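Local coordinates for regulatory protein E2 (PDB 2JEX) that regulates viral transcription and probably helps initiate viral DNA replication together with E1, this chain being its N-terminal transactivation domain, at residues Gln12-Gln17 and Trp33-Thr38; Glu118-Phe121 and Asn127-Trp130; Tyr159-Met162 and Arg167-Tyr170. The protein carries 1 engineered substitution. All coordinates share one frame; numbering follows the deposited sequence.

Interaction 1 (Gln12-Gln17 and Trp33-Thr38); sequences QETQMQ and WTAVRT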
loop_
_atom_site.group_PDB
_atom_site.type_symbol
_atom_site.label_atom_id
_atom_site.label_comp_id
_atom_site.label_asym_id
_atom_site.label_seq_id
_atom_site.Cartn_x
_atom_site.Cartn_y
_atom_site.Cartn_z
ATOM N N GLN A 12 17.822 -12.042 5.994
ATOM C CA GLN A 12 17.912 -11.738 4.564
ATOM C C GLN A 12 17.528 -12.937 3.691
ATOM O O GLN A 12 16.886 -12.778 2.647
ATOM C CB GLN A 12 19.320 -11.268 4.211
ATOM C CG GLN A 12 19.644 -9.890 4.730
ATOM C CD GLN A 12 21.129 -9.607 4.737
ATOM O OE1 GLN A 12 21.941 -10.511 4.933
ATOM N NE2 GLN A 12 21.495 -8.343 4.534
ATOM N N GLU A 13 17.942 -14.129 4.130
ATOM C CA GLU A 13 17.631 -15.394 3.465
ATOM C C GLU A 13 16.141 -15.726 3.550
ATOM O O GLU A 13 15.585 -16.315 2.627
ATOM C CB GLU A 13 18.452 -16.529 4.090
ATOM C CG GLU A 13 18.661 -17.746 3.199
ATOM C CD GLU A 13 19.898 -17.625 2.326
ATOM O OE1 GLU A 13 20.788 -18.502 2.429
ATOM O OE2 GLU A 13 19.993 -16.653 1.543
ATOM N N THR A 14 15.512 -15.360 4.664
ATOM C CA THR A 14 14.072 -15.544 4.867
ATOM C C THR A 14 13.244 -14.720 3.870
ATOM O O THR A 14 12.271 -15.228 3.295
ATOM C CB THR A 14 13.657 -15.215 6.326
ATOM O OG1 THR A 14 14.286 -16.142 7.216
ATOM C CG2 THR A 14 12.156 -15.321 6.507
ATOM N N GLN A 15 13.642 -13.463 3.670
ATOM C CA GLN A 15 13.015 -12.582 2.693
ATOM C C GLN A 15 13.171 -13.154 1.288
ATOM O O GLN A 15 12.201 -13.206 0.526
ATOM C CB GLN A 15 13.629 -11.182 2.751
ATOM C CG GLN A 15 13.280 -10.372 3.985
ATOM C CD GLN A 15 14.243 -9.215 4.197
ATOM O OE1 GLN A 15 14.254 -8.241 3.439
ATOM N NE2 GLN A 15 15.060 -9.320 5.233
ATOM N N MET A 16 14.388 -13.603 0.968
ATOM C CA MET A 16 14.701 -14.161 -0.351
ATOM C C MET A 16 13.958 -15.475 -0.623
ATOM O O MET A 16 13.571 -15.753 -1.760
ATOM C CB MET A 16 16.213 -14.344 -0.505
ATOM C CG MET A 16 16.723 -14.211 -1.936
ATOM S SD MET A 16 18.528 -14.057 -2.060
ATOM C CE MET A 16 18.799 -12.420 -1.372
ATOM N N GLN A 17 13.759 -16.270 0.428
ATOM C CA GLN A 17 12.991 -17.519 0.343
ATOM C C GLN A 17 11.500 -17.276 0.145
ATOM O O GLN A 17 10.835 -18.013 -0.575
ATOM C CB GLN A 17 13.195 -18.366 1.603
ATOM C CG GLN A 17 14.451 -19.229 1.588
ATOM C CD GLN A 17 14.741 -19.882 2.937
ATOM O OE1 GLN A 17 14.265 -19.426 3.986
ATOM N NE2 GLN A 17 15.535 -20.952 2.911
ATOM N N TRP A 33 7.674 -9.802 6.849
ATOM C CA TRP A 33 7.855 -8.456 7.404
ATOM C C TRP A 33 8.606 -8.447 8.719
ATOM O O TRP A 33 9.293 -7.478 9.031
ATOM C CB TRP A 33 6.539 -7.695 7.518
ATOM C CG TRP A 33 6.116 -7.181 6.196
ATOM C CD1 TRP A 33 5.087 -7.647 5.421
ATOM C CD2 TRP A 33 6.733 -6.123 5.452
ATOM N NE1 TRP A 33 5.015 -6.934 4.242
ATOM C CE2 TRP A 33 6.014 -5.994 4.232
ATOM C CE3 TRP A 33 7.818 -5.267 5.695
ATOM C CZ2 TRP A 33 6.346 -5.042 3.262
ATOM C CZ3 TRP A 33 8.144 -4.311 4.727
ATOM C CH2 TRP A 33 7.412 -4.215 3.522
ATOM N N THR A 34 8.474 -9.533 9.477
ATOM C CA THR A 34 9.204 -9.700 10.722
ATOM C C THR A 34 10.703 -9.902 10.448
ATOM O O THR A 34 11.543 -9.520 11.260
ATOM C CB THR A 34 8.645 -10.885 11.515
ATOM O OG1 THR A 34 8.837 -12.082 10.758
ATOM C CG2 THR A 34 7.168 -10.710 11.723
ATOM N N ALA A 35 11.018 -10.494 9.294
ATOM C CA ALA A 35 12.391 -10.659 8.850
ATOM C C ALA A 35 12.967 -9.356 8.303
ATOM O O ALA A 35 14.158 -9.095 8.465
ATOM C CB ALA A 35 12.483 -11.763 7.816
ATOM N N VAL A 36 12.126 -8.542 7.664
ATOM C CA VAL A 36 12.540 -7.199 7.222
ATOM C C VAL A 36 12.862 -6.338 8.441
ATOM O O VAL A 36 13.863 -5.614 8.451
ATOM C CB VAL A 36 11.489 -6.492 6.311
ATOM C CG1 VAL A 36 11.993 -5.102 5.882
ATOM C CG2 VAL A 36 11.177 -7.330 5.056
ATOM N N ARG A 37 12.023 -6.462 9.471
ATOM C CA ARG A 37 12.188 -5.772 10.745
ATOM C C ARG A 37 13.512 -6.132 11.416
ATOM O O ARG A 37 14.284 -5.248 11.795
ATOM C CB ARG A 37 11.028 -6.133 11.666
ATOM C CG ARG A 37 11.158 -5.593 13.072
ATOM C CD ARG A 37 9.945 -5.952 13.897
ATOM N NE ARG A 37 10.001 -5.370 15.236
ATOM C CZ ARG A 37 8.992 -5.386 16.099
ATOM N NH1 ARG A 37 7.849 -5.965 15.767
ATOM N NH2 ARG A 37 9.129 -4.832 17.299
ATOM N N THR A 38 13.746 -7.434 11.568
ATOM C CA THR A 38 14.973 -7.964 12.136
ATOM C C THR A 38 16.198 -7.416 11.389
ATOM O O THR A 38 17.051 -6.805 12.012
ATOM C CB THR A 38 14.938 -9.521 12.176
ATOM O OG1 THR A 38 13.756 -9.941 12.870
ATOM C CG2 THR A 38 16.180 -10.110 12.877
#
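Gln15 of helix 4-21 lays its side chain across Val36 of helix 26-48, the two side chains meeting at about a right angle. The amide carbon CD of Gln15 lies 3.7 Å from Val36 CG2, and the same methyl is 3.6 Å from Gln15 OE1. Because Gln15 CG stands anti to its carbonyl carbon (chi1 -71°) and the chain runs on extended, the amide reaches over to the neighbouring helix. Its NE2 comes within 3.4 Å of Ala35 O, but the angle is too poor for a hydrogen bond; this nitrogen is instead bonded to Ala11 O and to Glu39 OE1. The preceding residue, Thr14, presents a methyl: Thr14 CG2 meets Ala35 CB at 3.8 Å, while its hydroxyl bonds back to Val10 O in its own helix. Ala35 directs its methyl at helix 4-21 where the backbones come nearest, opposite Gln15; the local axes approach to 8.6 Å and run at 149°, a nearly antiparallel helix pair. This pair belongs to the helical part of the transactivation domain, where Trp33 and Arg37 of helix 26-48 turn away from helix 4-21 and pack on helix 62-83, making helix 26-48 the middle member of the three.

Interaction 2 (Glu118-Phe121 and Asn127-Trp130); sequences EVEF and NTNW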
loop_
_atom_site.group_PDB
_atom_site.type_symbol
_atom_site.label_atom_id
_atom_site.label_comp_id
_atom_site.label_asym_id
_atom_site.label_seq_id
_atom_site.Cartn_x
_atom_site.Cartn_y
_atom_site.Cartn_z
ATOM N N GLU A 118 -9.730 5.908 -16.055
ATOM C CA GLU A 118 -9.200 6.861 -17.030
ATOM C C GLU A 118 -9.982 8.170 -17.028
ATOM O O GLU A 118 -11.211 8.167 -17.104
ATOM C CB GLU A 118 -9.190 6.275 -18.449
ATOM C CG GLU A 118 -8.542 7.222 -19.469
ATOM C CD GLU A 118 -8.655 6.751 -20.919
ATOM O OE1 GLU A 118 -7.626 6.851 -21.631
ATOM O OE2 GLU A 118 -9.751 6.295 -21.348
ATOM N N VAL A 119 -9.260 9.282 -16.934
ATOM C CA VAL A 119 -9.881 10.604 -16.976
ATOM C C VAL A 119 -9.407 11.368 -18.212
ATOM O O VAL A 119 -8.206 11.480 -18.464
ATOM C CB VAL A 119 -9.635 11.429 -15.680
ATOM C CG1 VAL A 119 -10.385 12.762 -15.743
ATOM C CG2 VAL A 119 -10.104 10.658 -14.467
ATOM N N GLU A 120 -10.364 11.871 -18.976
ATOM C CA GLU A 120 -10.089 12.651 -20.177
ATOM C C GLU A 120 -10.470 14.096 -19.896
ATOM O O GLU A 120 -11.566 14.373 -19.411
ATOM C CB GLU A 120 -10.886 12.099 -21.363
ATOM C CG GLU A 120 -10.665 12.832 -22.677
ATOM C CD GLU A 120 -11.859 12.707 -23.613
ATOM O OE1 GLU A 120 -12.888 13.371 -23.361
ATOM O OE2 GLU A 120 -11.774 11.953 -24.603
ATOM N N PHE A 121 -9.575 15.020 -20.214
ATOM C CA PHE A 121 -9.731 16.381 -19.714
ATOM C C PHE A 121 -10.513 17.394 -20.550
ATOM O O PHE A 121 -11.548 17.884 -20.099
ATOM C CB PHE A 121 -8.404 16.921 -19.164
ATOM C CG PHE A 121 -7.952 16.193 -17.935
ATOM C CD1 PHE A 121 -6.971 15.221 -18.013
ATOM C CD2 PHE A 121 -8.573 16.427 -16.703
ATOM C CE1 PHE A 121 -6.573 14.516 -16.877
ATOM C CE2 PHE A 121 -8.185 15.728 -15.560
ATOM C CZ PHE A 121 -7.182 14.769 -15.646
ATOM N N ASN A 127 -5.615 14.402 -24.136
ATOM C CA ASN A 127 -5.468 15.000 -22.799
ATOM C C ASN A 127 -6.121 14.110 -21.736
ATOM O O ASN A 127 -7.295 14.269 -21.377
ATOM C CB ASN A 127 -6.014 16.435 -22.759
ATOM C CG ASN A 127 -5.629 17.192 -21.485
ATOM O OD1 ASN A 127 -6.149 18.279 -21.227
ATOM N ND2 ASN A 127 -4.729 16.624 -20.686
ATOM N N THR A 128 -5.300 13.201 -21.221
ATOM C CA THR A 128 -5.731 12.017 -20.502
ATOM C C THR A 128 -4.847 11.772 -19.271
ATOM O O THR A 128 -3.693 12.214 -19.224
ATOM C CB THR A 128 -5.714 10.813 -21.490
ATOM O OG1 THR A 128 -7.007 10.691 -22.111
ATOM C CG2 THR A 128 -5.371 9.531 -20.829
ATOM N N ASN A 129 -5.409 11.109 -18.262
ATOM C CA ASN A 129 -4.638 10.595 -17.138
ATOM C C ASN A 129 -5.322 9.367 -16.568
ATOM O O ASN A 129 -6.527 9.195 -16.727
ATOM C CB ASN A 129 -4.455 11.655 -16.052
ATOM C CG ASN A 129 -3.123 11.515 -15.305
ATOM O OD1 ASN A 129 -2.913 12.167 -14.291
ATOM N ND2 ASN A 129 -2.228 10.662 -15.805
ATOM N N TRP A 130 -4.546 8.487 -15.940
ATOM C CA TRP A 130 -5.104 7.252 -15.420
ATOM C C TRP A 130 -4.738 6.983 -13.965
ATOM O O TRP A 130 -3.684 7.387 -13.498
ATOM C CB TRP A 130 -4.829 6.056 -16.355
ATOM C CG TRP A 130 -3.420 5.902 -16.872
ATOM C CD1 TRP A 130 -2.304 5.665 -16.134
ATOM C CD2 TRP A 130 -2.991 5.933 -18.246
ATOM N NE1 TRP A 130 -1.203 5.571 -16.952
ATOM C CE2 TRP A 130 -1.596 5.734 -18.252
ATOM C CE3 TRP A 130 -3.650 6.129 -19.470
ATOM C CZ2 TRP A 130 -0.839 5.705 -19.437
ATOM C CZ3 TRP A 130 -2.893 6.107 -20.658
ATOM C CH2 TRP A 130 -1.501 5.890 -20.625
#
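Val119 and Asn129 form the central pair of an antiparallel beta hairpin, close to the turn that joins strand 110-120 to strand 128-140. They are a hydrogen-bonded pair, joined by two backbone bonds, one in each direction. Val119 N gives its hydrogen to Asn129 O at 2.7 Å, almost straight at 176°. The return bond, from Asn129 N to Val119 O, is 2.8 Å long and more bent, at 155°. Beyond the strand end, Phe121 N reaches Asn127 O at 2.7 Å, which carries the pairing one step toward the turn. Each of these three acceptors also receives a CA-H: Asn129 O from Glu118 CA, Val119 O from Thr128 CA, and Asn127 O from Glu120 CA. Glu118 and Glu120, in non-hydrogen-bonded pairs with Trp130 and Thr128, direct their backbone bonds to the other neighbour, strand 186-189, through Arg189 and Ser187, so strand 110-120 is held along both edges.

On the face bearing Glu118, Glu120 and Thr128, the Glu118 side chain is extended, CG anti to the backbone N (chi1 -176°), and its OE1 lies against the Thr128 methyl. Thr128 OG1 makes a weak hydrogen bond to Ala125 O in the turn. The other face carries Val119 and Asn129 and is covered by helix 173-180: Val119 touches Phe173, Phe121 touches Ala177, and Asn129 touches Phe180. Here the Phe121 ring lies beside the second strand, and at its edge, in the ring plane, Phe121 CE1 meets Asn129 CB at 3.7 Å.

Interaction 3 (Tyr159-Met162 and Arg167-Tyr170); sequences YCTM and RIYY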
loop_
_atom_site.group_PDB
_atom_site.type_symbol
_atom_site.label_atom_id
_atom_site.label_comp_id
_atom_site.label_asym_id
_atom_site.label_seq_id
_atom_site.Cartn_x
_atom_site.Cartn_y
_atom_site.Cartn_z
ATOM N N TYR A 159 -14.241 5.934 -1.137
ATOM C CA TYR A 159 -14.583 4.648 -0.538
ATOM C C TYR A 159 -15.833 4.834 0.302
ATOM O O TYR A 159 -16.099 5.937 0.783
ATOM C CB TYR A 159 -13.421 4.096 0.309
ATOM C CG TYR A 159 -13.049 4.944 1.513
ATOM C CD1 TYR A 159 -12.046 5.913 1.423
ATOM C CD2 TYR A 159 -13.686 4.767 2.742
ATOM C CE1 TYR A 159 -11.695 6.695 2.514
ATOM C CE2 TYR A 159 -13.344 5.547 3.843
ATOM C CZ TYR A 159 -12.342 6.508 3.720
ATOM O OH TYR A 159 -11.993 7.285 4.804
ATOM N N CYS A 160 -16.602 3.764 0.472
ATOM C CA CYS A 160 -17.780 3.811 1.340
ATOM C C CYS A 160 -17.736 2.804 2.487
ATOM O O CYS A 160 -17.215 1.693 2.340
ATOM C CB CYS A 160 -19.092 3.699 0.547
ATOM S SG CYS A 160 -18.983 2.903 -1.071
ATOM N N THR A 161 -18.274 3.229 3.630
ATOM C CA THR A 161 -18.342 2.422 4.852
ATOM C C THR A 161 -19.725 2.599 5.479
ATOM O O THR A 161 -20.511 3.441 5.030
ATOM C CB THR A 161 -17.262 2.840 5.886
ATOM O OG1 THR A 161 -17.564 4.145 6.401
ATOM C CG2 THR A 161 -15.856 2.850 5.265
ATOM N N MET A 162 -20.025 1.822 6.514
ATOM C CA MET A 162 -21.317 1.955 7.189
ATOM C C MET A 162 -21.196 2.510 8.614
ATOM O O MET A 162 -22.045 2.247 9.478
ATOM C CB MET A 162 -22.116 0.643 7.130
ATOM C CG MET A 162 -22.397 0.156 5.705
ATOM S SD MET A 162 -23.156 1.415 4.650
ATOM C CE MET A 162 -22.592 0.904 3.025
ATOM N N ARG A 167 -20.375 8.091 0.272
ATOM C CA ARG A 167 -19.072 8.007 -0.375
ATOM C C ARG A 167 -18.107 8.983 0.282
ATOM O O ARG A 167 -18.425 10.166 0.440
ATOM C CB ARG A 167 -19.199 8.318 -1.863
ATOM C CG ARG A 167 -20.142 7.393 -2.606
ATOM C CD ARG A 167 -20.098 7.653 -4.095
ATOM N NE ARG A 167 -21.164 6.952 -4.807
ATOM C CZ ARG A 167 -21.246 6.843 -6.130
ATOM N NH1 ARG A 167 -20.308 7.375 -6.906
ATOM N NH2 ARG A 167 -22.276 6.197 -6.681
ATOM N N ILE A 168 -16.937 8.486 0.677
ATOM C CA ILE A 168 -15.909 9.341 1.275
ATOM C C ILE A 168 -14.726 9.497 0.321
ATOM O O ILE A 168 -13.997 8.543 0.039
ATOM C CB ILE A 168 -15.500 8.866 2.697
ATOM C CG1 ILE A 168 -16.696 9.011 3.647
ATOM C CG2 ILE A 168 -14.327 9.692 3.235
ATOM C CD1 ILE A 168 -16.792 7.953 4.725
ATOM N N TYR A 169 -14.563 10.717 -0.182
ATOM C CA TYR A 169 -13.610 11.002 -1.245
ATOM C C TYR A 169 -12.206 11.213 -0.716
ATOM O O TYR A 169 -12.000 11.995 0.214
ATOM C CB TYR A 169 -14.065 12.219 -2.060
ATOM C CG TYR A 169 -15.359 11.976 -2.812
ATOM C CD1 TYR A 169 -15.344 11.484 -4.119
ATOM C CD2 TYR A 169 -16.597 12.224 -2.210
ATOM C CE1 TYR A 169 -16.520 11.247 -4.804
ATOM C CE2 TYR A 169 -17.780 11.994 -2.891
ATOM C CZ TYR A 169 -17.735 11.505 -4.187
ATOM O OH TYR A 169 -18.903 11.278 -4.869
ATOM N N TYR A 170 -11.250 10.494 -1.305
ATOM C CA TYR A 170 -9.832 10.669 -0.985
ATOM C C TYR A 170 -9.099 11.401 -2.109
ATOM O O TYR A 170 -7.985 11.887 -1.927
ATOM C CB TYR A 170 -9.161 9.333 -0.632
ATOM C CG TYR A 170 -9.121 8.277 -1.724
ATOM C CD1 TYR A 170 -8.061 8.224 -2.634
ATOM C CD2 TYR A 170 -10.116 7.298 -1.814
ATOM C CE1 TYR A 170 -8.008 7.244 -3.623
ATOM C CE2 TYR A 170 -10.079 6.313 -2.803
ATOM C CZ TYR A 170 -9.020 6.294 -3.698
ATOM O OH TYR A 170 -8.964 5.330 -4.671
#
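A beta hairpin made by strands 157-161 and 166-169 ends one side of the domain's antiparallel sheet, with 166-169 the outermost strand there. Tyr159 and Ile168 form a hydrogen-bonded pair within it: Tyr159 N bonds Ile168 O at 2.9 Å, and Ile168 N bonds Tyr159 O at 2.7 Å. The short strand segments run at 137° to each other, well away from a flat antiparallel pairing.

The same two residues also pack through their side chains. Tyr159 CG sits between the backbone N and the carbonyl carbon (chi1 63°), which swings the ring toward the partner strand, over Ile168. Ile168 CB lies over one ring face, offset toward the rim, in a CH-pi contact 4.2 Å from the ring centroid. Further out, the Ile168 CG2 methyl approaches the phenol end, 3.8 Å from Tyr159 CZ. The ring also touches Leu137 and Met139 of strand 128-140.

On the sheet face away from the Tyr159 and Ile168 side chains, Arg167 extends its guanidinium to a salt bridge with Asp153, whose OD1 also receives the hydroxyl of Tyr169.

Tyr170, bonded through its backbone to Leu157, lies next to Tyr159 and comes to the edge of its ring, where Tyr170 CD2 is 4.0 Å from Tyr159 CD1.

Interaction 1 joins two helices, whereas interactions 2 and 3 are hairpins within one antiparallel sheet, their centres about 23 Å apart. Interaction 1 lies on the opposite side of the chain's centre from both, about 40 Å from interaction 2 and 35 Å from interaction 3, centre to centre. Interactions 1 and 2 are partly buried, and interaction 3 is a surface contact at an outermost strand. The chemistry follows: the helices meet chiefly through side chains, methyls and a glutamine amide, without a backbone bond between them, while the hairpins are stitched by backbone bonds. Strand 128-140 links the hairpins, pairing directly in interaction 2 and touching Tyr159 and Tyr170 of interaction 3.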